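Local coordinates for beta-galactosidase (Bacillus circulans subsp. alkalophilus, PDB 3TTY), which hydrolyses terminal beta-D-galactose from beta-galactosides as a three-chain glycoside hydrolase with a TIM-barrel catalytic domain, at residues V460-K465 with S488-E493; Q649-T654 with G668-E673. All coordinates share one frame; numbering follows the deposited sequence.

The two contacts lie in different domains on opposite sides of the chain's centre, their own centres about 43 Å apart. Contact 1 is largely buried in the trimerisation domain. It joins two loops that follow neighbouring parallel strands, and a second subunit packs against it. Contact 2 is also mostly buried, but it has an exposed edge. It joins two antiparallel strands of the small C-terminal sheet, and part of it packs on a helix of the barrel domain. Contact 1 relies on backbone bonds and a tyrosine ring laid against aliphatic groups. Contact 2 adds charge: a buried aspartate that accepts backbone N-H groups, and an outer arginine-glutamate pair.

Contact 1 of 2, residues V460-K465 with S488-E493; sequences VMYMVK and SGIVNE
The carbonyl oxygen of Tyr-462 takes two N-H groups in succession from the other loop. Val-491 N lies 3.1 Å from Tyr-462 O, and the bond is nearly straight (176°). Ile-490 N is 3.0 Å from Tyr-462 O and lies in the carbonyl plane on a lone pair, but its N-H is bent (135°). Met-461 O, one residue earlier, takes a short bond of 2.6 Å from Gly-489 N. Val-464 N returns the link to Val-491 O at 2.9 Å, which completes a single bridge between Met-463 and Val-491.

The Tyr-462 side chain leaves its backbone pointing away, with CG anti to the backbone N (chi1 169°), yet its ring comes back against 488-493. Val-491 CG2 sits over one face of this ring, toward the rim, 3.5 Å from Tyr-462 CE2, in a CH-pi contact. Val-491 CG1 meets the phenol end. The Ile-490 and Tyr-462 side chains cross at about a right angle, with Ile-490 CB 3.7 Å from Tyr-462 CD1. Further along, Val-464 CG2 lies 3.5 Å from Gly-489 CA.

Met-461 N gives Ser-488 OG a weak bond; the strongest partner of this hydroxyl is Thr-485 O, and it also bonds with Thr-484 OG1. The Tyr-462 hydroxyl bonds Asp-495 and, across the interface, Tyr-357 of the second subunit. Glu-355 and His-358, on either side of Tyr-357 in sequence, belong to the galactose pocket seen in this entry.

The loops leave the C-terminal ends of adjacent parallel strands 455-458 and 481-485. Their dense backbone bonding satisfies buried carbonyls and N-H groups. The backbone of Tyr-462 is thus held by the partner loop, while its hydroxyl is bonded across the subunit boundary.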
ATOM      1  N   VAL A 460      22.543  -7.740  18.264  1.00 14.98           N
ATOM      2  CA  VAL A 460      22.366  -8.375  16.962  1.00 17.16           C
ATOM      3  C   VAL A 460      23.540  -8.125  16.022  1.00 20.97           C
ATOM      4  O   VAL A 460      23.370  -7.551  14.945  1.00 18.52           O
ATOM      5  CB  VAL A 460      21.070  -7.900  16.288  1.00 19.05           C
ATOM      6  CG1 VAL A 460      20.643  -8.874  15.220  1.00 22.49           C
ATOM      7  CG2 VAL A 460      19.964  -7.749  17.320  1.00 17.83           C
ATOM      8  N   MET A 461      24.734  -8.543  16.447  1.00 21.46           N
ATOM      9  CA  MET A 461      25.923  -8.466  15.613  1.00 17.88           C
ATOM     10  C   MET A 461      25.879  -9.669  14.682  1.00 19.73           C
ATOM     11  O   MET A 461      26.681 -10.608  14.788  1.00 17.84           O
ATOM     12  CB  MET A 461      27.197  -8.454  16.469  1.00 20.31           C
ATOM     13  CG  MET A 461      28.463  -7.992  15.731  1.00 17.88           C
ATOM     14  SD  MET A 461      28.248  -6.444  14.812  1.00 20.85           S
ATOM     15  CE  MET A 461      27.859  -5.311  16.156  1.00 21.87           C
ATOM     16  N   TYR A 462      24.892  -9.625  13.795  1.00 16.83           N
ATOM     17  CA  TYR A 462      24.644 -10.624  12.775  1.00 16.47           C
ATOM     18  C   TYR A 462      25.855 -10.820  11.871  1.00 16.52           C
ATOM     19  O   TYR A 462      26.320 -11.946  11.683  1.00 17.91           O
ATOM     20  CB  TYR A 462      23.422 -10.184  11.970  1.00 18.17           C
ATOM     21  CG  TYR A 462      23.137 -10.949  10.697  1.00 18.92           C
ATOM     22  CD1 TYR A 462      22.552 -12.219  10.729  1.00 19.08           C
ATOM     23  CD2 TYR A 462      23.400 -10.379   9.455  1.00 18.83           C
ATOM     24  CE1 TYR A 462      22.270 -12.903   9.548  1.00 19.66           C
ATOM     25  CE2 TYR A 462      23.118 -11.048   8.285  1.00 18.36           C
ATOM     26  CZ  TYR A 462      22.557 -12.307   8.329  1.00 18.55           C
ATOM     27  OH  TYR A 462      22.278 -12.954   7.140  1.00 21.64           O
ATOM     28  N   MET A 463      26.382  -9.724  11.332  1.00 17.64           N
ATOM     29  CA  MET A 463      27.607  -9.793  10.541  1.00 20.23           C
ATOM     30  C   MET A 463      28.867  -9.574  11.388  1.00 20.00           C
ATOM     31  O   MET A 463      29.008  -8.560  12.078  1.00 17.95           O
ATOM     32  CB  MET A 463      27.584  -8.795   9.380  1.00 17.09           C
ATOM     33  CG  MET A 463      28.953  -8.645   8.666  1.00 17.82           C
ATOM     34  SD  MET A 463      28.896  -7.372   7.379  1.00 16.81           S
ATOM     35  CE  MET A 463      27.565  -8.041   6.393  1.00 14.52           C
ATOM     36  N   VAL A 464      29.781 -10.537  11.316  1.00 17.98           N
ATOM     37  CA  VAL A 464      31.076 -10.430  11.966  1.00 21.62           C
ATOM     38  C   VAL A 464      32.177 -10.260  10.919  1.00 21.19           C
ATOM     39  O   VAL A 464      32.396 -11.146  10.097  1.00 21.02           O
ATOM     40  CB  VAL A 464      31.350 -11.653  12.842  1.00 22.96           C
ATOM     41  CG1 VAL A 464      32.793 -11.651  13.324  1.00 20.99           C
ATOM     42  CG2 VAL A 464      30.386 -11.656  14.024  1.00 18.84           C
ATOM     43  N   LYS A 465      32.845  -9.106  10.947  1.00 22.49           N
ATOM     44  CA  LYS A 465      33.852  -8.746   9.954  1.00 23.11           C
ATOM     45  C   LYS A 465      35.233  -9.222  10.402  1.00 24.10           C
ATOM     46  O   LYS A 465      35.435  -9.496  11.581  1.00 21.71           O
ATOM     47  CB  LYS A 465      33.870  -7.230   9.740  1.00 19.82           C
ATOM     48  CG  LYS A 465      32.551  -6.626   9.264  1.00 24.65           C
ATOM     49  CD  LYS A 465      32.693  -5.118   9.144  1.00 24.97           C
ATOM     50  CE  LYS A 465      31.372  -4.436   8.807  1.00 26.11           C
ATOM     51  NZ  LYS A 465      31.595  -2.982   8.539  1.00 24.45           N
ATOM     52  N   SER A 488      23.460 -13.306  16.332  1.00 17.27           N
ATOM     53  CA  SER A 488      24.744 -12.630  16.168  1.00 20.63           C
ATOM     54  C   SER A 488      25.799 -13.644  15.753  1.00 19.34           C
ATOM     55  O   SER A 488      25.681 -14.834  16.055  1.00 20.39           O
ATOM     56  CB  SER A 488      25.169 -11.949  17.471  1.00 19.48           C
ATOM     57  OG  SER A 488      24.175 -11.044  17.896  1.00 19.75           O
ATOM     58  N   GLY A 489      26.832 -13.178  15.068  1.00 17.22           N
ATOM     59  CA  GLY A 489      27.878 -14.070  14.594  1.00 18.31           C
ATOM     60  C   GLY A 489      27.400 -15.096  13.582  1.00 16.42           C
ATOM     61  O   GLY A 489      27.924 -16.201  13.514  1.00 19.89           O
ATOM     62  N   ILE A 490      26.408 -14.732  12.783  1.00 19.31           N
ATOM     63  CA  ILE A 490      25.843 -15.666  11.826  1.00 16.34           C
ATOM     64  C   ILE A 490      26.620 -15.661  10.504  1.00 20.25           C
ATOM     65  O   ILE A 490      26.919 -16.720   9.964  1.00 22.12           O
ATOM     66  CB  ILE A 490      24.361 -15.377  11.569  1.00 20.07           C
ATOM     67  CG1 ILE A 490      23.604 -15.225  12.901  1.00 21.68           C
ATOM     68  CG2 ILE A 490      23.752 -16.460  10.682  1.00 18.63           C
ATOM     69  CD1 ILE A 490      23.574 -16.505  13.772  1.00 19.42           C
ATOM     70  N   VAL A 491      26.985 -14.482  10.006  1.00 17.40           N
ATOM     71  CA  VAL A 491      27.630 -14.382   8.692  1.00 19.33           C
ATOM     72  C   VAL A 491      28.934 -13.586   8.677  1.00 20.20           C
ATOM     73  O   VAL A 491      29.277 -12.913   9.652  1.00 18.69           O
ATOM     74  CB  VAL A 491      26.688 -13.748   7.657  1.00 18.57           C
ATOM     75  CG1 VAL A 491      25.420 -14.594   7.492  1.00 17.00           C
ATOM     76  CG2 VAL A 491      26.347 -12.307   8.063  1.00 17.34           C
ATOM     77  N   ASN A 492      29.659 -13.668   7.562  1.00 17.14           N
ATOM     78  CA  ASN A 492      30.823 -12.817   7.364  1.00 20.21           C
ATOM     79  C   ASN A 492      30.474 -11.615   6.488  1.00 19.51           C
ATOM     80  O   ASN A 492      29.312 -11.336   6.246  1.00 16.99           O
ATOM     81  CB  ASN A 492      31.993 -13.591   6.753  1.00 17.28           C
ATOM     82  CG  ASN A 492      31.758 -13.951   5.299  1.00 22.45           C
ATOM     83  OD1 ASN A 492      30.713 -13.624   4.719  1.00 20.77           O
ATOM     84  ND2 ASN A 492      32.733 -14.625   4.694  1.00 20.26           N
ATOM     85  N   GLU A 493      31.501 -10.925   6.016  1.00 18.78           N
ATOM     86  CA  GLU A 493      31.360  -9.676   5.274  1.00 20.82           C
ATOM     87  C   GLU A 493      30.595  -9.819   3.965  1.00 21.56           C
ATOM     88  O   GLU A 493      30.156  -8.829   3.401  1.00 21.82           O
ATOM     89  CB  GLU A 493      32.752  -9.135   4.974  1.00 24.21           C
ATOM     90  CG  GLU A 493      33.778 -10.260   4.931  1.00 29.88           C
ATOM     91  CD  GLU A 493      35.024  -9.860   4.201  1.00 45.89           C
ATOM     92  OE1 GLU A 493      35.130  -8.656   3.869  1.00 48.91           O
ATOM     93  OE2 GLU A 493      35.890 -10.742   3.964  1.00 40.65           O
TER

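Contact 2 of 2, residues Q649-T654 with G668-E673; sequences QRDLLT and GVMILE
Arg-650 and Asp-651 run antiparallel to Leu-672 and Glu-673, the short strand axes 4.5 Å apart at 156°, with Glu-673 N bonded to Arg-650 O at 2.9 Å. Leu-652 N continues the pairing to Ile-671 O at 2.8 Å.

The Asp-651 carboxylate then takes over from the backbone. Its CG, anti to the backbone N (chi1 -174°), is set toward 668-673, where OD1 accepts Ile-671 N at 3.2 Å. Leu-653 N meets OD1 from the opposite face, in an Asx turn; both donors stand well out of the carboxylate plane. A water donates to both Asp-651 OD2 and Val-669 O. Met-670 CB and CG rest against the same OD2.

At the outer end Arg-650 and Glu-673 lie side by side in a salt bridge. Glu-673 OE1 comes from over one guanidinium face, 2.8 Å from Arg-650 NE and almost as near NH2, with the carboxylate turned 65° to it. Leu-652 CD1 lies over the same face, toward the rim near NH1. Leu-653 CD1 lies 3.9 Å from Val-669 CG1, and both side chains also touch helix 326-336 of the barrel domain.

The buried aspartate thus ties the turn to the strand where main-chain pairing ends. Two N-H groups and a water would favour its negative charge.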
ATOM      1  N   GLN A 649      29.688  23.157  42.761  1.00 55.95           N
ATOM      2  CA  GLN A 649      29.347  23.231  41.350  1.00 51.29           C
ATOM      3  C   GLN A 649      28.368  24.359  41.060  1.00 44.66           C
ATOM      4  O   GLN A 649      27.486  24.657  41.867  1.00 47.40           O
ATOM      5  CB  GLN A 649      28.790  21.885  40.865  1.00 43.67           C
ATOM      6  CG  GLN A 649      27.638  21.351  41.696  1.00 49.27           C
ATOM      7  CD  GLN A 649      27.274  19.908  41.365  1.00 51.84           C
ATOM      8  OE1 GLN A 649      27.620  19.392  40.300  1.00 53.42           O
ATOM      9  NE2 GLN A 649      26.580  19.249  42.287  1.00 48.95           N
ATOM     10  N   ARG A 650      28.530  24.991  39.907  1.00 38.88           N
ATOM     11  CA  ARG A 650      27.580  26.007  39.486  1.00 41.40           C
ATOM     12  C   ARG A 650      26.861  25.633  38.194  1.00 40.83           C
ATOM     13  O   ARG A 650      27.392  24.920  37.341  1.00 36.92           O
ATOM     14  CB  ARG A 650      28.250  27.379  39.343  1.00 42.36           C
ATOM     15  CG  ARG A 650      29.363  27.427  38.330  1.00 39.71           C
ATOM     16  CD  ARG A 650      29.899  28.836  38.155  1.00 46.74           C
ATOM     17  NE  ARG A 650      31.172  28.821  37.440  1.00 50.96           N
ATOM     18  CZ  ARG A 650      31.402  29.449  36.291  1.00 53.14           C
ATOM     19  NH1 ARG A 650      30.445  30.174  35.719  1.00 54.18           N
ATOM     20  NH2 ARG A 650      32.599  29.361  35.722  1.00 50.05           N
ATOM     21  N   ASP A 651      25.636  26.117  38.076  1.00 37.02           N
ATOM     22  CA  ASP A 651      24.882  26.002  36.854  1.00 32.97           C
ATOM     23  C   ASP A 651      25.396  27.068  35.897  1.00 37.65           C
ATOM     24  O   ASP A 651      25.275  28.257  36.167  1.00 36.94           O
ATOM     25  CB  ASP A 651      23.406  26.218  37.146  1.00 31.71           C
ATOM     26  CG  ASP A 651      22.544  25.971  35.941  1.00 35.53           C
ATOM     27  OD1 ASP A 651      23.106  25.955  34.819  1.00 35.45           O
ATOM     28  OD2 ASP A 651      21.315  25.796  36.113  1.00 35.15           O
ATOM     29  N   LEU A 652      25.993  26.648  34.789  1.00 31.90           N
ATOM     30  CA  LEU A 652      26.591  27.594  33.862  1.00 33.15           C
ATOM     31  C   LEU A 652      25.566  28.609  33.365  1.00 37.89           C
ATOM     32  O   LEU A 652      25.909  29.756  33.088  1.00 36.20           O
ATOM     33  CB  LEU A 652      27.211  26.855  32.676  1.00 31.98           C
ATOM     34  CG  LEU A 652      28.730  26.954  32.510  1.00 33.81           C
ATOM     35  CD1 LEU A 652      29.442  27.162  33.850  1.00 35.97           C
ATOM     36  CD2 LEU A 652      29.277  25.735  31.782  1.00 33.13           C
ATOM     37  N   LEU A 653      24.306  28.186  33.272  1.00 32.28           N
ATOM     38  CA  LEU A 653      23.274  28.990  32.624  1.00 33.66           C
ATOM     39  C   LEU A 653      22.654  30.054  33.536  1.00 39.22           C
ATOM     40  O   LEU A 653      22.242  31.113  33.060  1.00 43.76           O
ATOM     41  CB  LEU A 653      22.184  28.094  32.033  1.00 29.50           C
ATOM     42  CG  LEU A 653      22.589  27.164  30.884  1.00 29.78           C
ATOM     43  CD1 LEU A 653      21.411  26.278  30.464  1.00 25.62           C
ATOM     44  CD2 LEU A 653      23.115  27.961  29.701  1.00 29.63           C
ATOM     45  N   THR A 654      22.584  29.767  34.835  1.00 38.83           N
ATOM     46  CA  THR A 654      22.074  30.727  35.818  1.00 40.30           C
ATOM     47  C   THR A 654      23.188  31.424  36.603  1.00 39.51           C
ATOM     48  O   THR A 654      22.977  32.490  37.175  1.00 47.72           O
ATOM     49  CB  THR A 654      21.112  30.060  36.831  1.00 37.16           C
ATOM     50  OG1 THR A 654      21.811  29.056  37.582  1.00 35.88           O
ATOM     51  CG2 THR A 654      19.934  29.425  36.117  1.00 36.03           C
ATOM     52  N   GLY A 668      13.435  22.272  31.353  1.00 25.92           N
ATOM     53  CA  GLY A 668      14.590  23.021  31.815  1.00 28.14           C
ATOM     54  C   GLY A 668      15.917  22.387  31.451  1.00 27.31           C
ATOM     55  O   GLY A 668      15.986  21.199  31.154  1.00 25.34           O
ATOM     56  N   VAL A 669      16.971  23.193  31.474  1.00 23.88           N
ATOM     57  CA  VAL A 669      18.322  22.712  31.215  1.00 27.62           C
ATOM     58  C   VAL A 669      19.263  23.350  32.228  1.00 30.36           C
ATOM     59  O   VAL A 669      19.217  24.560  32.447  1.00 23.91           O
ATOM     60  CB  VAL A 669      18.805  23.081  29.783  1.00 23.11           C
ATOM     61  CG1 VAL A 669      20.266  22.705  29.581  1.00 20.79           C
ATOM     62  CG2 VAL A 669      17.931  22.418  28.729  1.00 25.82           C
ATOM     63  N   MET A 670      20.101  22.526  32.850  1.00 27.94           N
ATOM     64  CA  MET A 670      21.174  23.015  33.696  1.00 24.43           C
ATOM     65  C   MET A 670      22.459  22.397  33.177  1.00 29.59           C
ATOM     66  O   MET A 670      22.460  21.281  32.661  1.00 25.57           O
ATOM     67  CB  MET A 670      20.951  22.604  35.154  1.00 29.08           C
ATOM     68  CG  MET A 670      19.543  22.903  35.690  1.00 33.90           C
ATOM     69  SD  MET A 670      19.222  22.224  37.335  1.00 37.96           S
ATOM     70  CE  MET A 670      20.515  23.037  38.268  1.00 34.17           C
ATOM     71  N   ILE A 671      23.551  23.134  33.303  1.00 26.51           N
ATOM     72  CA  ILE A 671      24.858  22.614  32.961  1.00 28.30           C
ATOM     73  C   ILE A 671      25.748  22.785  34.183  1.00 28.08           C
ATOM     74  O   ILE A 671      26.324  23.852  34.409  1.00 28.88           O
ATOM     75  CB  ILE A 671      25.460  23.347  31.752  1.00 28.22           C
ATOM     76  CG1 ILE A 671      24.477  23.336  30.576  1.00 24.53           C
ATOM     77  CG2 ILE A 671      26.776  22.727  31.355  1.00 25.25           C
ATOM     78  CD1 ILE A 671      24.939  24.161  29.404  1.00 20.29           C
ATOM     79  N   LEU A 672      25.838  21.725  34.978  1.00 28.82           N
ATOM     80  CA  LEU A 672      26.598  21.752  36.216  1.00 27.49           C
ATOM     81  C   LEU A 672      28.078  21.644  35.936  1.00 28.63           C
ATOM     82  O   LEU A 672      28.521  20.679  35.328  1.00 35.80           O
ATOM     83  CB  LEU A 672      26.159  20.604  37.114  1.00 32.35           C
ATOM     84  CG  LEU A 672      24.971  20.869  38.041  1.00 40.64           C
ATOM     85  CD1 LEU A 672      24.222  22.163  37.680  1.00 32.87           C
ATOM     86  CD2 LEU A 672      24.040  19.666  38.084  1.00 30.92           C
ATOM     87  N   GLU A 673      28.838  22.637  36.382  1.00 33.43           N
ATOM     88  CA  GLU A 673      30.290  22.640  36.249  1.00 33.69           C
ATOM     89  C   GLU A 673      30.940  22.100  37.520  1.00 40.89           C
ATOM     90  O   GLU A 673      30.791  22.686  38.593  1.00 44.56           O
ATOM     91  CB  GLU A 673      30.792  24.061  35.969  1.00 36.16           C
ATOM     92  CG  GLU A 673      32.294  24.192  35.791  1.00 35.03           C
ATOM     93  CD  GLU A 673      32.718  25.621  35.492  1.00 44.40           C
ATOM     94  OE1 GLU A 673      32.352  26.518  36.278  1.00 45.10           O
ATOM     95  OE2 GLU A 673      33.407  25.851  34.470  1.00 48.55           O
TER
HETATM   96  O   HOH W   1      19.575  26.387  34.373  1.00 25.83           O